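Side-chain contact in B-cell lymphoma 3 protein (Homo sapiens, PDB 1K1A), which regulates transcription of NF-kappa-B target genes, inhibiting nuclear translocation of the p50 subunit in the cytoplasm and acting as a transcriptional activator in the nucleus: residues E130-L135 with V166-Q171. Sequence-based numbering, arbitrary orientation. Where two conformers were deposited one is given.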
ATOM      1  N   GLU A 130      -0.592   3.286  10.680  1.00 19.85           N
ATOM      2  CA  GLU A 130      -0.571   4.714  10.356  1.00 19.43           C
ATOM      3  C   GLU A 130      -0.672   4.996   8.850  1.00 18.37           C
ATOM      4  O   GLU A 130      -1.399   5.897   8.427  1.00 18.25           O
ATOM      5  CB  GLU A 130       0.677   5.375  10.945  1.00 19.66           C
ATOM      6  CG  GLU A 130       0.706   5.428  12.468  1.00 21.61           C
ATOM      7  CD  GLU A 130       0.885   4.062  13.118  1.00 25.14           C
ATOM      8  OE1 GLU A 130       1.661   3.233  12.597  1.00 27.11           O
ATOM      9  OE2 GLU A 130       0.244   3.814  14.157  1.00 27.97           O
ATOM     10  N   THR A 131       0.058   4.228   8.049  1.00 17.09           N
ATOM     11  CA  THR A 131       0.013   4.399   6.597  1.00 15.84           C
ATOM     12  C   THR A 131      -1.307   3.887   6.026  1.00 15.15           C
ATOM     13  O   THR A 131      -1.882   4.506   5.135  1.00 14.13           O
ATOM     14  CB  THR A 131       1.212   3.712   5.916  1.00 15.92           C
ATOM     15  OG1 THR A 131       1.261   2.337   6.308  1.00 16.03           O
ATOM     16  CG2 THR A 131       2.522   4.282   6.441  1.00 16.45           C
ATOM     17  N   VAL A 132      -1.805   2.766   6.552  1.00 14.23           N
ATOM     18  CA  VAL A 132      -3.086   2.254   6.096  1.00 13.94           C
ATOM     19  C   VAL A 132      -4.170   3.299   6.326  1.00 14.28           C
ATOM     20  O   VAL A 132      -4.913   3.646   5.411  1.00 13.56           O
ATOM     21  CB  VAL A 132      -3.461   0.900   6.783  1.00 13.63           C
ATOM     22  CG1 VAL A 132      -4.879   0.489   6.442  1.00 13.79           C
ATOM     23  CG2 VAL A 132      -2.475  -0.187   6.362  1.00 13.01           C
ATOM     24  N   GLN A 133      -4.233   3.829   7.544  1.00 14.75           N
ATOM     25  CA  GLN A 133      -5.244   4.819   7.878  1.00 15.55           C
ATOM     26  C   GLN A 133      -5.197   6.028   6.957  1.00 14.90           C
ATOM     27  O   GLN A 133      -6.218   6.451   6.433  1.00 15.26           O
ATOM     28  CB  GLN A 133      -5.121   5.283   9.336  1.00 15.93           C
ATOM     29  CG  GLN A 133      -6.305   6.144   9.775  0.60 17.71           C
ATOM     30  CD  GLN A 133      -6.272   6.509  11.245  0.60 18.85           C
ATOM     31  OE1 GLN A 133      -6.182   5.632  12.107  0.60 20.54           O
ATOM     32  NE2 GLN A 133      -6.362   7.801  11.536  0.60 19.18           N
ATOM     33  N   LEU A 134      -4.012   6.578   6.755  1.00 14.41           N
ATOM     34  CA  LEU A 134      -3.887   7.776   5.936  1.00 14.00           C
ATOM     35  C   LEU A 134      -4.298   7.507   4.483  1.00 13.68           C
ATOM     36  O   LEU A 134      -5.026   8.294   3.895  1.00 14.19           O
ATOM     37  CB  LEU A 134      -2.464   8.319   6.001  1.00 14.10           C
ATOM     38  CG  LEU A 134      -2.159   9.571   5.188  1.00 14.81           C
ATOM     39  CD1 LEU A 134      -3.093  10.710   5.611  1.00 13.39           C
ATOM     40  CD2 LEU A 134      -0.685   9.944   5.363  1.00 15.88           C
ATOM     41  N   LEU A 135      -3.837   6.395   3.909  1.00 12.84           N
ATOM     42  CA  LEU A 135      -4.239   6.039   2.550  1.00 12.56           C
ATOM     43  C   LEU A 135      -5.773   6.007   2.429  1.00 12.86           C
ATOM     44  O   LEU A 135      -6.345   6.554   1.494  1.00 12.30           O
ATOM     45  CB  LEU A 135      -3.663   4.674   2.157  1.00 12.42           C
ATOM     46  CG  LEU A 135      -2.150   4.633   1.904  1.00 12.15           C
ATOM     47  CD1 LEU A 135      -1.690   3.201   1.777  1.00 12.40           C
ATOM     48  CD2 LEU A 135      -1.769   5.441   0.657  1.00 13.20           C
ATOM     49  N   VAL A 166      -7.163  -6.590  10.183  1.00 14.18           N
ATOM     50  CA  VAL A 166      -8.518  -7.046   9.932  1.00 13.86           C
ATOM     51  C   VAL A 166      -9.506  -6.107  10.599  1.00 13.49           C
ATOM     52  O   VAL A 166     -10.454  -5.654   9.972  1.00 12.96           O
ATOM     53  CB  VAL A 166      -8.737  -8.510  10.407  1.00 14.28           C
ATOM     54  CG1 VAL A 166     -10.220  -8.849  10.437  1.00 13.62           C
ATOM     55  CG2 VAL A 166      -7.973  -9.494   9.480  1.00 14.36           C
ATOM     56  N   GLN A 167      -9.259  -5.773  11.861  1.00 13.36           N
ATOM     57  CA  GLN A 167     -10.134  -4.847  12.570  1.00 12.91           C
ATOM     58  C   GLN A 167     -10.133  -3.446  11.940  1.00 12.79           C
ATOM     59  O   GLN A 167     -11.181  -2.824  11.785  1.00 11.79           O
ATOM     60  CB  GLN A 167      -9.775  -4.798  14.062  1.00 13.75           C
ATOM     61  CG  GLN A 167     -10.175  -6.085  14.815  1.00 14.84           C
ATOM     62  CD  GLN A 167      -9.845  -6.060  16.308  1.00 18.07           C
ATOM     63  OE1 GLN A 167      -9.069  -5.222  16.771  1.00 17.11           O
ATOM     64  NE2 GLN A 167     -10.425  -7.003  17.059  1.00 18.58           N
ATOM     65  N   LEU A 168      -8.955  -2.976  11.546  1.00 12.48           N
ATOM     66  CA  LEU A 168      -8.815  -1.649  10.951  1.00 12.12           C
ATOM     67  C   LEU A 168      -9.553  -1.542   9.617  1.00 11.89           C
ATOM     68  O   LEU A 168     -10.249  -0.562   9.364  1.00 11.40           O
ATOM     69  CB  LEU A 168      -7.329  -1.290  10.787  1.00 11.71           C
ATOM     70  CG  LEU A 168      -7.011   0.133  10.313  1.00 12.85           C
ATOM     71  CD1 LEU A 168      -7.729   1.177  11.187  1.00 13.66           C
ATOM     72  CD2 LEU A 168      -5.505   0.382  10.297  1.00 14.94           C
ATOM     73  N   LEU A 169      -9.411  -2.556   8.768  1.00 12.31           N
ATOM     74  CA  LEU A 169     -10.069  -2.535   7.460  1.00 12.36           C
ATOM     75  C   LEU A 169     -11.593  -2.628   7.546  1.00 13.15           C
ATOM     76  O   LEU A 169     -12.309  -1.931   6.819  1.00 12.71           O
ATOM     77  CB  LEU A 169      -9.506  -3.631   6.548  1.00 12.64           C
ATOM     78  CG  LEU A 169      -8.064  -3.426   6.065  1.00 11.95           C
ATOM     79  CD1 LEU A 169      -7.454  -4.729   5.587  1.00 12.47           C
ATOM     80  CD2 LEU A 169      -7.997  -2.377   4.957  1.00 15.08           C
ATOM     81  N   LEU A 170     -12.095  -3.481   8.436  1.00 13.45           N
ATOM     82  CA  LEU A 170     -13.537  -3.630   8.589  1.00 14.15           C
ATOM     83  C   LEU A 170     -14.137  -2.339   9.122  1.00 14.70           C
ATOM     84  O   LEU A 170     -15.227  -1.931   8.732  1.00 14.45           O
ATOM     85  CB  LEU A 170     -13.871  -4.806   9.510  1.00 14.06           C
ATOM     86  CG  LEU A 170     -13.552  -6.199   8.933  1.00 13.73           C
ATOM     87  CD1 LEU A 170     -13.693  -7.270  10.005  1.00 15.27           C
ATOM     88  CD2 LEU A 170     -14.416  -6.532   7.720  1.00 14.73           C
ATOM     89  N   GLN A 171     -13.385  -1.693   9.998  1.00 15.77           N
ATOM     90  CA  GLN A 171     -13.750  -0.415  10.571  1.00 16.90           C
ATOM     91  C   GLN A 171     -13.941   0.632   9.471  1.00 16.93           C
ATOM     92  O   GLN A 171     -14.779   1.539   9.591  1.00 17.07           O
ATOM     93  CB  GLN A 171     -12.607   0.004  11.492  1.00 17.86           C
ATOM     94  CG  GLN A 171     -12.906   1.029  12.516  1.00 19.88           C
ATOM     95  CD  GLN A 171     -11.785   1.128  13.533  1.00 20.47           C
ATOM     96  OE1 GLN A 171     -11.020   2.091  13.533  1.00 21.82           O
ATOM     97  NE2 GLN A 171     -11.689   0.133  14.402  1.00 20.98           N
TER
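Val132 meets Leu168 methyl to methyl, with CG1 of the valine 3.9 Å from CD2 of the leucine. The same CD2 also lies 4.1 Å from Val132 CB, so one leucine branch rests on the branch point of the valine, and the two side chains overlap alongside, pointing opposite ways as they pass. Val132 holds CG1, and Leu168 its CG, anti to the backbone N (chi1 172° and -174°), which brings Val132 CG1 and the CD2 branch of Leu168 into the gap between the helices. Leu169 joins more loosely: its CD2 stands 4.5 Å from Val132 CG1. Valine, short and branched close to the backbone, suits the inner position, where it also packs on Leu120 and Ala123 of helix 119-126; the longer leucines span the distance from the other helix. Leu169 is backed by Ala157 of helix 153-159 and by Ile142 in a loop. The contact joins the second helices of ankyrin repeats 4 and 5, neighbours in the stacked helical array of this domain. No hydrogen bond or salt bridge crosses between the two segments, so their meeting rests on dispersion and on the partial removal of a few methyl groups from water.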